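PDB 2WBN: terminase large subunit from Bacillus phage spp1, which drives ATP-powered translocation of viral DNA into empty capsids and, through its C-terminal metal-dependent nuclease domain, cuts the genome to start and end packaging. Local coordinates for residues N50-G58 with Y103-E114. Residues are numbered along the deposited sequence; the frame is centred on the assembly and turned at random.
Sequences NIRQGLDFG and YESARIIADSSE
Gln53, Phe57 and Asp111 bury the most surface where strand 51-56 pairs in parallel with strand 108-110. Ile109 N bonds to Gln53 O at 3.0 Å. Leu55 N then donates to Ile109 O, and Asp111 N reaches Leu55 O at 2.8 Å.

The side chain of Gln53 extends over the turn that leads into strand 108-110. Its amide lies against Tyr103 and Ala106, with its plane 82° from the Tyr103 ring. Gln53 CB packs 3.4 Å from Arg107 O. On the same face of the sheet, Leu55 CB touches Ile108 CG2 at 3.7 Å.

At the other end, Asp111 has CG anti to its backbone N (chi1 170°), which turns the carboxylate toward Phe57. Phe57 N bonds to the anti lone pair of Asp111 OD2 at 3.2 Å. Asp111 OD1 closes an Asx turn with Ser113 N and also accepts from Ser113 OG; both come from the same face. The Phe57 ring meets Asp111 O at its edge, and CE1 lies 3.9 Å from Ala110 CB. Helix 115-124 packs against this ring. The Glu114 carboxylate runs past Phe57 CB and bonds to Ser117.

Asp56 forms its own Asx turn with Gly58 N and bonds to Tyr197 through OD2. Its OD1 stands 3.8 Å from Asp111 OD2. The C-terminal ends of two adjacent parallel strands of this RNase H-like nuclease domain bring the two carboxylates side by side, held by backbone N-H groups and by the hydroxyls of Ser113 and Tyr197. His190 and Asp193 complete the two-metal site. Asp56, which binds both catalytic manganese ions, and Asp111, which binds the first, are thus set close enough to share a metal.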
loop_
_atom_site.group_PDB
_atom_site.type_symbol
_atom_site.label_atom_id
_atom_site.label_comp_id
_atom_site.label_asym_id
_atom_site.label_seq_id
_atom_site.Cartn_x
_atom_site.Cartn_y
_atom_site.Cartn_z
ATOM N N ASN A 50 -14.689 -1.971 -3.919
ATOM C CA ASN A 50 -13.812 -3.119 -4.062
ATOM C C ASN A 50 -12.500 -2.728 -3.380
ATOM O O ASN A 50 -11.461 -2.534 -4.015
ATOM C CB ASN A 50 -13.623 -3.483 -5.534
ATOM C CG ASN A 50 -13.023 -4.861 -5.726
ATOM O OD1 ASN A 50 -13.096 -5.709 -4.844
ATOM N ND2 ASN A 50 -12.436 -5.094 -6.891
ATOM N N ILE A 51 -12.594 -2.595 -2.061
ATOM C CA ILE A 51 -11.520 -2.053 -1.244
ATOM C C ILE A 51 -10.438 -3.073 -0.981
ATOM O O ILE A 51 -10.707 -4.254 -0.747
ATOM C CB ILE A 51 -12.065 -1.519 0.099
ATOM C CG1 ILE A 51 -12.942 -0.282 -0.143
ATOM C CG2 ILE A 51 -10.926 -1.191 1.069
ATOM C CD1 ILE A 51 -14.397 -0.579 -0.200
ATOM N N ARG A 52 -9.203 -2.596 -1.003
ATOM C CA ARG A 52 -8.045 -3.367 -0.579
ATOM C C ARG A 52 -7.223 -2.533 0.366
ATOM O O ARG A 52 -6.934 -1.364 0.083
ATOM C CB ARG A 52 -7.191 -3.743 -1.779
ATOM C CG ARG A 52 -7.899 -4.610 -2.779
ATOM C CD ARG A 52 -8.167 -5.994 -2.258
ATOM N NE ARG A 52 -8.635 -6.850 -3.342
ATOM C CZ ARG A 52 -9.889 -6.904 -3.793
ATOM N NH1 ARG A 52 -10.173 -7.720 -4.799
ATOM N NH2 ARG A 52 -10.863 -6.159 -3.263
ATOM N N GLN A 53 -6.826 -3.130 1.491
ATOM C CA GLN A 53 -6.023 -2.422 2.486
ATOM C C GLN A 53 -4.777 -3.213 2.851
ATOM O O GLN A 53 -4.816 -4.453 2.969
ATOM C CB GLN A 53 -6.844 -2.103 3.736
ATOM C CG GLN A 53 -8.105 -1.294 3.450
ATOM C CD GLN A 53 -8.889 -0.952 4.698
ATOM O OE1 GLN A 53 -9.317 -1.831 5.464
ATOM N NE2 GLN A 53 -9.103 0.317 4.901
ATOM N N GLY A 54 -3.673 -2.488 3.001
ATOM C CA GLY A 54 -2.391 -3.071 3.384
ATOM C C GLY A 54 -1.725 -2.308 4.514
ATOM O O GLY A 54 -2.020 -1.137 4.751
ATOM N N LEU A 55 -0.835 -2.985 5.224
ATOM C CA LEU A 55 -0.173 -2.378 6.370
ATOM C C LEU A 55 1.230 -2.919 6.486
ATOM O O LEU A 55 1.428 -4.130 6.536
ATOM C CB LEU A 55 -0.961 -2.655 7.653
ATOM C CG LEU A 55 -0.309 -2.185 8.955
ATOM C CD1 LEU A 55 -0.099 -0.685 8.977
ATOM C CD2 LEU A 55 -1.151 -2.624 10.133
ATOM N N ASP A 56 2.198 -2.010 6.501
ATOM C CA ASP A 56 3.548 -2.312 6.848
ATOM C C ASP A 56 3.839 -1.665 8.201
ATOM O O ASP A 56 3.520 -0.504 8.399
ATOM C CB ASP A 56 4.519 -1.802 5.790
ATOM C CG ASP A 56 5.936 -2.294 6.044
ATOM O OD1 ASP A 56 6.597 -1.778 6.979
ATOM O OD2 ASP A 56 6.375 -3.239 5.351
ATOM N N PHE A 57 4.441 -2.417 9.118
ATOM C CA PHE A 57 4.607 -1.964 10.501
ATOM C C PHE A 57 5.774 -1.021 10.753
ATOM O O PHE A 57 5.847 -0.392 11.818
ATOM C CB PHE A 57 4.705 -3.164 11.444
ATOM C CG PHE A 57 3.406 -3.889 11.619
ATOM C CD1 PHE A 57 3.212 -5.134 11.052
ATOM C CD2 PHE A 57 2.357 -3.301 12.322
ATOM C CE1 PHE A 57 1.992 -5.805 11.196
ATOM C CE2 PHE A 57 1.141 -3.955 12.469
ATOM C CZ PHE A 57 0.957 -5.208 11.897
ATOM N N GLY A 58 6.687 -0.914 9.798
ATOM C CA GLY A 58 7.888 -0.128 10.031
ATOM C C GLY A 58 8.862 -0.957 10.852
ATOM O O GLY A 58 8.496 -1.961 11.447
ATOM N N TYR A 103 -12.932 2.129 8.591
ATOM C CA TYR A 103 -12.199 1.245 7.699
ATOM C C TYR A 103 -12.055 -0.153 8.308
ATOM O O TYR A 103 -11.385 -1.012 7.740
ATOM C CB TYR A 103 -10.801 1.813 7.419
ATOM C CG TYR A 103 -10.748 3.138 6.680
ATOM C CD1 TYR A 103 -11.825 3.601 5.919
ATOM C CD2 TYR A 103 -9.586 3.920 6.720
ATOM C CE1 TYR A 103 -11.754 4.806 5.231
ATOM C CE2 TYR A 103 -9.516 5.112 6.044
ATOM C CZ TYR A 103 -10.595 5.552 5.302
ATOM O OH TYR A 103 -10.499 6.752 4.641
ATOM N N GLU A 104 -12.716 -0.390 9.443
ATOM C CA GLU A 104 -12.554 -1.640 10.207
ATOM C C GLU A 104 -13.266 -2.792 9.502
ATOM O O GLU A 104 -12.957 -3.965 9.735
ATOM C CB GLU A 104 -13.147 -1.522 11.625
ATOM C CG GLU A 104 -13.224 -0.105 12.208
ATOM C CD GLU A 104 -14.501 0.127 12.998
ATOM O OE1 GLU A 104 -15.231 1.107 12.705
ATOM O OE2 GLU A 104 -14.770 -0.682 13.911
ATOM N N SER A 105 -14.238 -2.448 8.661
ATOM C CA SER A 105 -15.101 -3.437 8.035
ATOM C C SER A 105 -14.482 -4.044 6.781
ATOM O O SER A 105 -14.987 -5.033 6.271
ATOM C CB SER A 105 -16.457 -2.809 7.704
ATOM O OG SER A 105 -16.285 -1.606 6.975
ATOM N N ALA A 106 -13.409 -3.445 6.271
ATOM C CA ALA A 106 -12.664 -4.028 5.164
ATOM C C ALA A 106 -11.389 -4.657 5.716
ATOM O O ALA A 106 -10.788 -4.160 6.675
ATOM C CB ALA A 106 -12.336 -2.974 4.111
ATOM N N ARG A 107 -10.986 -5.757 5.101
ATOM C CA ARG A 107 -9.829 -6.517 5.542
ATOM C C ARG A 107 -8.528 -5.738 5.395
ATOM O O ARG A 107 -8.351 -5.033 4.414
ATOM C CB ARG A 107 -9.722 -7.789 4.715
ATOM C CG ARG A 107 -8.586 -8.673 5.131
ATOM C CD ARG A 107 -8.785 -10.066 4.630
ATOM N NE ARG A 107 -8.697 -10.131 3.179
ATOM C CZ ARG A 107 -8.923 -11.233 2.469
ATOM N NH1 ARG A 107 -9.251 -12.371 3.074
ATOM N NH2 ARG A 107 -8.821 -11.198 1.148
ATOM N N ILE A 108 -7.619 -5.910 6.360
ATOM C CA ILE A 108 -6.249 -5.373 6.274
ATOM C C ILE A 108 -5.262 -6.541 6.182
ATOM O O ILE A 108 -5.253 -7.437 7.058
ATOM C CB ILE A 108 -5.900 -4.476 7.488
ATOM C CG1 ILE A 108 -6.891 -3.311 7.600
ATOM C CG2 ILE A 108 -4.454 -3.942 7.394
ATOM C CD1 ILE A 108 -6.821 -2.547 8.917
ATOM N N ILE A 109 -4.484 -6.571 5.102
ATOM C CA ILE A 109 -3.415 -7.540 4.950
ATOM C C ILE A 109 -2.152 -6.862 5.439
ATOM O O ILE A 109 -1.782 -5.783 4.949
ATOM C CB ILE A 109 -3.262 -8.067 3.501
ATOM C CG1 ILE A 109 -4.574 -8.717 3.025
ATOM C CG2 ILE A 109 -2.167 -9.123 3.443
ATOM C CD1 ILE A 109 -4.528 -9.325 1.600
ATOM N N ALA A 110 -1.506 -7.482 6.428
ATOM C CA ALA A 110 -0.403 -6.866 7.121
ATOM C C ALA A 110 0.904 -7.619 6.998
ATOM O O ALA A 110 0.949 -8.846 7.004
ATOM C CB ALA A 110 -0.748 -6.670 8.611
ATOM N N ASP A 111 1.965 -6.825 6.910
ATOM C CA ASP A 111 3.359 -7.213 7.114
ATOM C C ASP A 111 3.513 -8.358 8.119
ATOM O O ASP A 111 3.385 -8.156 9.321
ATOM C CB ASP A 111 4.078 -5.919 7.569
ATOM C CG ASP A 111 5.506 -6.116 8.071
ATOM O OD1 ASP A 111 6.129 -7.182 7.847
ATOM O OD2 ASP A 111 6.010 -5.135 8.709
ATOM N N SER A 112 3.815 -9.559 7.615
ATOM C CA SER A 112 3.819 -10.763 8.444
ATOM C C SER A 112 5.102 -10.918 9.279
ATOM O O SER A 112 5.201 -11.852 10.051
ATOM C CB SER A 112 3.571 -12.023 7.598
ATOM O OG SER A 112 4.643 -12.275 6.709
ATOM N N SER A 113 6.063 -9.995 9.144
ATOM C CA SER A 113 7.299 -10.040 9.940
ATOM C C SER A 113 7.074 -9.667 11.410
ATOM O O SER A 113 7.944 -9.912 12.255
ATOM C CB SER A 113 8.374 -9.107 9.349
ATOM O OG SER A 113 8.075 -7.751 9.604
ATOM N N GLU A 114 5.910 -9.106 11.719
ATOM C CA GLU A 114 5.564 -8.716 13.082
ATOM C C GLU A 114 4.286 -9.450 13.536
ATOM O O GLU A 114 3.225 -8.834 13.691
ATOM C CB GLU A 114 5.394 -7.196 13.148
ATOM C CG GLU A 114 6.660 -6.421 12.740
ATOM C CD GLU A 114 6.707 -4.986 13.281
ATOM O OE1 GLU A 114 5.962 -4.644 14.234
ATOM O OE2 GLU A 114 7.514 -4.198 12.762
HETATM O O HOH W 1 -9.210 -4.788 2.050
#